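Local coordinates for protein 4-amino-4-deoxy-L-arabinose transferase or related glycosyltransferases of PMT family (PDB 5EZM) that probably transfers 4-amino-4-deoxy-L-arabinose from a lipid carrier to lipid A, as a zinc-binding membrane glycosyltransferase of the GT-C fold, at residues Y62-I65 with S66-F70; E101-L105 with G106-A110; V522-V525 with D526-T529. All coordinates share one frame; numbering follows the deposited sequence.

Overall arrangement
Contacts 1 and 2 are neighbours, their centres about 11 Å apart, and they touch through packing alone: CB of A63 is 3.6 Å from CB of A110, and CG of R67 is 3.8 Å from CD1 of L105. Contact 1 is the nearer to the metal site, with the side chain of Y62 about 7 Å from that of the zinc ligand E87 and about 10 Å from bound phosphocholine. Contact 2 meets two lipid molecules, through W108 and E101. Contact 3 stands apart in the C-terminal region, its centre about 27 Å from that of contact 1 and about 35 Å from that of contact 2, and away from the known sites.

Contact 1: residues Y62-I65 with S66-F70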
loop_
_atom_site.group_PDB
_atom_site.type_symbol
_atom_site.label_atom_id
_atom_site.label_comp_id
_atom_site.label_asym_id
_atom_site.label_seq_id
_atom_site.Cartn_x
_atom_site.Cartn_y
_atom_site.Cartn_z
ATOM N N TYR A 62 -3.422 -6.866 7.352
ATOM C CA TYR A 62 -3.128 -5.728 8.213
ATOM C C TYR A 62 -4.381 -5.216 8.912
ATOM O O TYR A 62 -4.307 -4.775 10.068
ATOM C CB TYR A 62 -2.440 -4.632 7.400
ATOM C CG TYR A 62 -1.140 -5.120 6.804
ATOM C CD1 TYR A 62 -0.195 -5.763 7.595
ATOM C CD2 TYR A 62 -0.876 -4.983 5.449
ATOM C CE1 TYR A 62 0.987 -6.232 7.060
ATOM C CE2 TYR A 62 0.310 -5.451 4.901
ATOM C CZ TYR A 62 1.236 -6.074 5.713
ATOM O OH TYR A 62 2.416 -6.541 5.178
ATOM N N ALA A 63 -5.541 -5.296 8.252
ATOM C CA ALA A 63 -6.777 -4.897 8.918
ATOM C C ALA A 63 -7.069 -5.796 10.111
ATOM O O ALA A 63 -7.538 -5.325 11.156
ATOM C CB ALA A 63 -7.943 -4.919 7.933
ATOM N N GLU A 64 -6.776 -7.094 9.982
ATOM C CA GLU A 64 -7.067 -8.042 11.053
ATOM C C GLU A 64 -6.037 -7.964 12.171
ATOM O O GLU A 64 -6.403 -8.001 13.349
ATOM C CB GLU A 64 -7.136 -9.466 10.504
ATOM C CG GLU A 64 -7.177 -10.542 11.588
ATOM C CD GLU A 64 -8.405 -10.449 12.489
ATOM O OE1 GLU A 64 -9.388 -9.778 12.113
ATOM O OE2 GLU A 64 -8.391 -11.056 13.578
ATOM N N ILE A 65 -4.751 -7.883 11.825
ATOM C CA ILE A 65 -3.730 -7.653 12.844
ATOM C C ILE A 65 -4.079 -6.417 13.658
ATOM O O ILE A 65 -4.076 -6.436 14.895
ATOM C CB ILE A 65 -2.342 -7.527 12.195
ATOM C CG1 ILE A 65 -1.878 -8.884 11.664
ATOM C CG2 ILE A 65 -1.342 -6.976 13.191
ATOM C CD1 ILE A 65 -0.601 -8.827 10.860
ATOM N N SER A 66 -4.417 -5.326 12.968
ATOM C CA SER A 66 -4.793 -4.108 13.675
ATOM C C SER A 66 -6.045 -4.319 14.514
ATOM O O SER A 66 -6.154 -3.774 15.617
ATOM C CB SER A 66 -4.988 -2.968 12.683
ATOM O OG SER A 66 -3.753 -2.627 12.081
ATOM N N ARG A 67 -7.000 -5.108 14.016
ATOM C CA ARG A 67 -8.182 -5.406 14.818
ATOM C C ARG A 67 -7.801 -6.111 16.115
ATOM O O ARG A 67 -8.275 -5.745 17.195
ATOM C CB ARG A 67 -9.173 -6.259 14.025
ATOM C CG ARG A 67 -10.482 -6.497 14.771
ATOM C CD ARG A 67 -11.315 -7.600 14.135
ATOM N NE ARG A 67 -10.738 -8.923 14.353
ATOM C CZ ARG A 67 -10.926 -9.644 15.452
ATOM N NH1 ARG A 67 -10.367 -10.841 15.566
ATOM N NH2 ARG A 67 -11.671 -9.168 16.440
ATOM N N GLU A 68 -6.939 -7.127 16.025
ATOM C CA GLU A 68 -6.568 -7.888 17.213
ATOM C C GLU A 68 -5.799 -7.025 18.201
ATOM O O GLU A 68 -6.007 -7.127 19.415
ATOM C CB GLU A 68 -5.753 -9.118 16.815
ATOM C CG GLU A 68 -6.578 -10.181 16.110
ATOM C CD GLU A 68 -5.745 -11.344 15.622
ATOM O OE1 GLU A 68 -4.837 -11.787 16.360
ATOM O OE2 GLU A 68 -5.995 -11.812 14.492
ATOM N N MET A 69 -4.904 -6.171 17.698
ATOM C CA MET A 69 -4.225 -5.226 18.577
ATOM C C MET A 69 -5.232 -4.308 19.259
ATOM O O MET A 69 -5.133 -4.045 20.464
ATOM C CB MET A 69 -3.205 -4.419 17.773
ATOM C CG MET A 69 -2.364 -3.462 18.591
ATOM S SD MET A 69 -1.134 -2.621 17.575
ATOM C CE MET A 69 -0.141 -3.989 16.991
ATOM N N PHE A 70 -6.229 -3.845 18.500
ATOM C CA PHE A 70 -7.269 -2.973 19.033
ATOM C C PHE A 70 -8.069 -3.664 20.131
ATOM O O PHE A 70 -8.403 -3.049 21.150
ATOM C CB PHE A 70 -8.175 -2.535 17.883
ATOM C CG PHE A 70 -9.393 -1.762 18.300
ATOM C CD1 PHE A 70 -9.280 -0.601 19.044
ATOM C CD2 PHE A 70 -10.651 -2.174 17.897
ATOM C CE1 PHE A 70 -10.404 0.120 19.406
ATOM C CE2 PHE A 70 -11.776 -1.459 18.253
ATOM C CZ PHE A 70 -11.653 -0.309 19.009
#
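R67 grips the carboxylate of E64 side-on, one nitrogen to each oxygen. Its NE lies 2.8 Å from OE1 of E64, and NH1 of R67 lies 2.8 Å from OE2 of E64. Both oxygens fall near the guanidinium plane, which shows that the acid comes at the edge of the group. OE2 is met on its syn lone pair, whereas NE reaches OE1 on the syn side but 25° out of the carboxylate plane, consistent with the 34° turn between the two flat groups. In E64, CG stands opposite the backbone N (chi1 169°) and the chain bends at chi2; R67 starts out the same way and bends at chi3. The two therefore run side by side in one direction. Geometrically this is an i to i+3 salt bridge on the single helix 58-72, and E68 N to E64 O, at 2.9 Å, is one of that helix's i to i+4 backbone bonds. E68 slants across E64, placing OE2 of E68 2.7 Å from OE2 of E64, while the backbone N atoms of N81 and A82 bond to the E68 carboxylate. Two residues earlier, Y62 O accepts two bonds, from S66 N and from S66 OG, each 3.0 Å long and arriving from opposite faces of the carbonyl plane. S66 can supply both because OG lies beside its own N. Next to this, I65 and S66 pack on M93 of helix 91-103.

Contact 2: residues E101-L105 with G106-A110. With MPG ([(Z)-octadec-9-enyl] (2R)-2,3-bis(oxidanyl)propanoate), chain B; MPG ([(Z)-octadec-9-enyl] (2R)-2,3-bis(oxidanyl)propanoate), chain C.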
loop_
_atom_site.group_PDB
_atom_site.type_symbol
_atom_site.label_atom_id
_atom_site.label_comp_id
_atom_site.label_asym_id
_atom_site.label_seq_id
_atom_site.Cartn_x
_atom_site.Cartn_y
_atom_site.Cartn_z
ATOM N N GLU A 101 -10.047 3.209 17.057
ATOM C CA GLU A 101 -10.536 3.846 18.272
ATOM C C GLU A 101 -11.380 5.075 17.960
ATOM O O GLU A 101 -12.338 5.365 18.682
ATOM C CB GLU A 101 -9.360 4.222 19.175
ATOM C CG GLU A 101 -9.757 4.956 20.446
ATOM C CD GLU A 101 -10.591 4.100 21.378
ATOM O OE1 GLU A 101 -10.393 2.867 21.396
ATOM O OE2 GLU A 101 -11.447 4.660 22.096
ATOM N N LEU A 102 -11.055 5.803 16.891
ATOM C CA LEU A 102 -11.848 6.990 16.582
ATOM C C LEU A 102 -13.139 6.648 15.844
ATOM O O LEU A 102 -14.199 7.198 16.163
ATOM C CB LEU A 102 -11.019 7.986 15.767
ATOM C CG LEU A 102 -9.859 8.640 16.523
ATOM C CD1 LEU A 102 -9.273 9.788 15.722
ATOM C CD2 LEU A 102 -10.313 9.108 17.899
ATOM N N PHE A 103 -13.080 5.742 14.866
ATOM C CA PHE A 103 -14.194 5.537 13.951
ATOM C C PHE A 103 -14.670 4.089 13.870
ATOM O O PHE A 103 -15.445 3.759 12.963
ATOM C CB PHE A 103 -13.818 6.030 12.550
ATOM C CG PHE A 103 -13.084 7.338 12.545
ATOM C CD1 PHE A 103 -13.739 8.518 12.857
ATOM C CD2 PHE A 103 -11.739 7.390 12.222
ATOM C CE1 PHE A 103 -13.064 9.728 12.850
ATOM C CE2 PHE A 103 -11.056 8.598 12.216
ATOM C CZ PHE A 103 -11.720 9.767 12.529
ATOM N N GLY A 104 -14.234 3.218 14.776
ATOM C CA GLY A 104 -14.690 1.840 14.776
ATOM C C GLY A 104 -14.141 1.044 13.602
ATOM O O GLY A 104 -13.448 1.554 12.722
ATOM N N LEU A 105 -14.468 -0.247 13.602
ATOM C CA LEU A 105 -13.986 -1.149 12.569
ATOM C C LEU A 105 -14.731 -0.924 11.262
ATOM O O LEU A 105 -15.909 -0.556 11.248
ATOM C CB LEU A 105 -14.147 -2.604 13.004
ATOM C CG LEU A 105 -13.368 -3.020 14.248
ATOM C CD1 LEU A 105 -13.732 -4.444 14.644
ATOM C CD2 LEU A 105 -11.882 -2.897 13.987
ATOM N N GLY A 106 -14.035 -1.159 10.159
ATOM C CA GLY A 106 -14.633 -0.999 8.850
ATOM C C GLY A 106 -13.569 -0.978 7.779
ATOM O O GLY A 106 -12.364 -0.938 8.054
ATOM N N GLU A 107 -14.043 -1.005 6.532
ATOM C CA GLU A 107 -13.136 -1.013 5.390
ATOM C C GLU A 107 -12.335 0.281 5.308
ATOM O O GLU A 107 -11.101 0.252 5.246
ATOM C CB GLU A 107 -13.920 -1.246 4.098
ATOM C CG GLU A 107 -14.305 -2.697 3.846
ATOM C CD GLU A 107 -15.563 -3.128 4.583
ATOM O OE1 GLU A 107 -15.928 -2.488 5.593
ATOM O OE2 GLU A 107 -16.194 -4.115 4.147
ATOM N N TRP A 108 -13.017 1.431 5.309
ATOM C CA TRP A 108 -12.300 2.688 5.112
ATOM C C TRP A 108 -11.400 3.015 6.294
ATOM O O TRP A 108 -10.344 3.630 6.109
ATOM C CB TRP A 108 -13.273 3.838 4.838
ATOM C CG TRP A 108 -14.107 4.302 6.006
ATOM C CD1 TRP A 108 -15.398 3.951 6.282
ATOM C CD2 TRP A 108 -13.721 5.234 7.028
ATOM N NE1 TRP A 108 -15.834 4.594 7.416
ATOM C CE2 TRP A 108 -14.823 5.387 7.893
ATOM C CE3 TRP A 108 -12.550 5.950 7.296
ATOM C CZ2 TRP A 108 -14.788 6.222 9.008
ATOM C CZ3 TRP A 108 -12.519 6.782 8.406
ATOM C CH2 TRP A 108 -13.630 6.910 9.245
ATOM N N GLN A 109 -11.787 2.612 7.507
ATOM C CA GLN A 109 -10.901 2.803 8.651
ATOM C C GLN A 109 -9.639 1.962 8.512
ATOM O O GLN A 109 -8.544 2.403 8.880
ATOM C CB GLN A 109 -11.632 2.461 9.948
ATOM C CG GLN A 109 -12.830 3.354 10.249
ATOM C CD GLN A 109 -14.131 2.783 9.725
ATOM O OE1 GLN A 109 -14.170 2.175 8.654
ATOM N NE2 GLN A 109 -15.207 2.969 10.484
ATOM N N ALA A 110 -9.769 0.749 7.977
ATOM C CA ALA A 110 -8.607 -0.106 7.788
ATOM C C ALA A 110 -7.669 0.420 6.709
ATOM O O ALA A 110 -6.493 0.039 6.687
ATOM C CB ALA A 110 -9.059 -1.525 7.446
HETATM C C2 MPG B . -18.093 6.420 2.669
HETATM C C3 MPG B . -17.540 6.978 3.974
HETATM C C4 MPG B . -16.184 7.644 3.803
HETATM C C5 MPG B . -15.579 8.038 5.160
HETATM C C6 MPG B . -14.471 9.099 5.050
HETATM C C7 MPG B . -13.966 9.541 6.438
HETATM C C8 MPG B . -12.836 10.595 6.358
HETATM C C9 MPG B . -12.079 10.749 7.699
HETATM C C10 MPG B . -10.781 11.590 7.551
HETATM C C11 MPG B . -9.865 11.492 8.790
HETATM C C12 MPG B . -8.650 12.481 8.724
HETATM C C1 MPG B . -19.395 5.639 2.871
HETATM C C2 MPG C . -3.823 6.783 20.878
HETATM C C3 MPG C . -4.100 5.591 21.785
HETATM C C4 MPG C . -5.323 4.809 21.332
HETATM C C5 MPG C . -5.950 3.974 22.461
HETATM C C6 MPG C . -6.807 2.817 21.922
HETATM C C7 MPG C . -7.398 1.954 23.052
HETATM C C8 MPG C . -7.487 0.459 22.662
HETATM C C9 MPG C . -8.016 -0.428 23.816
HETATM C C1 MPG C . -2.508 7.490 21.214
#
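W108 carries its CG between the backbone N and the carbonyl carbon (chi1 71°), while CG of F103 lies opposite its carbonyl carbon; together these settings bring CH2 of W108 to 3.4 Å from CG of F103. The two side chains cross at about a right angle. Their rings meet obliquely, with planes at 45° and the F103 and W108 six-membered ring centroids 5.2 Å apart. Q109 bends at chi2 and sends NE2 back to F103 O, 2.6 Å away, with the acceptor near the amide plane but the donor 44° above the carbonyl plane. That bond helps fix the rotation of the amide, whose CD lies 3.2 Å above one face of the W108 ring, toward its rim. The opposite face of W108 is covered by lipid MPG (chain B), whose C5 sits 3.8 Å above the ring plane. At the other end, OE1 of E101 is 3.5 Å from C7 of MPG (chain C). G104 leaves the helical path with positive phi, a conformation that favours glycine, and G106 is the N-cap of the next helix. The contact is thus a short glycine-containing turn linking helices 91-103 and 107-110 on the lipid-bearing surface of this GT-C membrane protein.

Contact 3: residues V522-V525 with D526-T529; sequences VPDV and DSFT
The carbonyl oxygen of D524 receives two backbone N-H groups of the following helix: F528 N, 3.2 Å from D524 O and in the carbonyl plane, and S527 N, whose bond to it is weak. The side chain of the same residue adds a third tie, with S527 OG donating to D524 OD1 over 2.7 Å. OD1 is met on its syn side, 22° out of the carboxylate plane. A chi1 of 54° swings the D524 carboxylate to this side, and S527 answers with OG turned beside its own N. D524 is the N-cap of helix 525-534, where a negative charge would probably interact favourably with the helix dipole. With an alanine here, S527 OG would probably lose its carboxylate mate and become free to turn, and the helix start would lack that charge. D526 brings a second acid close, OD2 to OD2 of D524 being 4.1 Å, with the carboxylate planes nearly perpendicular. One residue further along, T529 N bonds to V525 O at 2.9 Å. On the apolar side, CG1 of V522 lies 3.9 Å from CB of F528, and V525 crosses F528 at a slant. V522 joins M503 and G505 by backbone bonds, while F528 packs on V504 of strand 502-504, meets Y484 of strand 483-486 edge-to-face, and touches L550 of helix 544-550, seating the helix start against the mixed sheet.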
loop_
_atom_site.group_PDB
_atom_site.type_symbol
_atom_site.label_atom_id
_atom_site.label_comp_id
_atom_site.label_asym_id
_atom_site.label_seq_id
_atom_site.Cartn_x
_atom_site.Cartn_y
_atom_site.Cartn_z
ATOM N N VAL A 522 -3.441 -26.475 16.099
ATOM C CA VAL A 522 -3.444 -27.905 15.813
ATOM C C VAL A 522 -2.268 -28.191 14.882
ATOM O O VAL A 522 -2.203 -27.600 13.793
ATOM C CB VAL A 522 -4.767 -28.355 15.182
ATOM C CG1 VAL A 522 -4.873 -29.873 15.195
ATOM C CG2 VAL A 522 -5.946 -27.722 15.908
ATOM N N PRO A 523 -1.334 -29.069 15.260
ATOM C CA PRO A 523 -0.117 -29.225 14.446
ATOM C C PRO A 523 -0.380 -29.787 13.063
ATOM O O PRO A 523 0.174 -29.281 12.081
ATOM C CB PRO A 523 0.749 -30.179 15.284
ATOM C CG PRO A 523 0.145 -30.180 16.650
ATOM C CD PRO A 523 -1.313 -29.932 16.449
ATOM N N ASP A 524 -1.206 -30.824 12.958
ATOM C CA ASP A 524 -1.453 -31.493 11.691
ATOM C C ASP A 524 -2.930 -31.835 11.587
ATOM O O ASP A 524 -3.654 -31.861 12.585
ATOM C CB ASP A 524 -0.600 -32.759 11.553
ATOM C CG ASP A 524 -0.768 -33.702 12.728
ATOM O OD1 ASP A 524 -1.134 -33.230 13.825
ATOM O OD2 ASP A 524 -0.532 -34.915 12.558
ATOM N N VAL A 525 -3.369 -32.105 10.356
ATOM C CA VAL A 525 -4.777 -32.411 10.117
ATOM C C VAL A 525 -5.182 -33.692 10.834
ATOM O O VAL A 525 -6.337 -33.842 11.252
ATOM C CB VAL A 525 -5.049 -32.494 8.599
ATOM C CG1 VAL A 525 -6.534 -32.683 8.325
ATOM C CG2 VAL A 525 -4.527 -31.248 7.896
ATOM N N ASP A 526 -4.245 -34.625 11.007
ATOM C CA ASP A 526 -4.583 -35.896 11.640
ATOM C C ASP A 526 -5.019 -35.700 13.089
ATOM O O ASP A 526 -5.922 -36.393 13.571
ATOM C CB ASP A 526 -3.398 -36.856 11.543
ATOM C CG ASP A 526 -3.189 -37.378 10.129
ATOM O OD1 ASP A 526 -4.175 -37.827 9.508
ATOM O OD2 ASP A 526 -2.043 -37.330 9.634
ATOM N N SER A 527 -4.396 -34.756 13.799
ATOM C CA SER A 527 -4.895 -34.395 15.123
ATOM C C SER A 527 -6.200 -33.618 15.025
ATOM O O SER A 527 -7.062 -33.723 15.910
ATOM C CB SER A 527 -3.848 -33.575 15.875
ATOM O OG SER A 527 -2.605 -34.249 15.911
ATOM N N PHE A 528 -6.363 -32.840 13.954
ATOM C CA PHE A 528 -7.597 -32.094 13.765
ATOM C C PHE A 528 -8.790 -33.021 13.590
ATOM O O PHE A 528 -9.920 -32.633 13.904
ATOM C CB PHE A 528 -7.470 -31.160 12.564
ATOM C CG PHE A 528 -8.784 -30.637 12.065
ATOM C CD1 PHE A 528 -9.462 -29.650 12.761
ATOM C CD2 PHE A 528 -9.347 -31.141 10.902
ATOM C CE1 PHE A 528 -10.679 -29.171 12.307
ATOM C CE2 PHE A 528 -10.562 -30.664 10.439
ATOM C CZ PHE A 528 -11.228 -29.678 11.141
ATOM N N THR A 529 -8.571 -34.239 13.084
ATOM C CA THR A 529 -9.685 -35.174 12.956
ATOM C C THR A 529 -10.191 -35.605 14.327
ATOM O O THR A 529 -11.405 -35.639 14.564
ATOM C CB THR A 529 -9.278 -36.394 12.128
ATOM O OG1 THR A 529 -8.308 -37.169 12.846
ATOM C CG2 THR A 529 -8.692 -35.963 10.793
#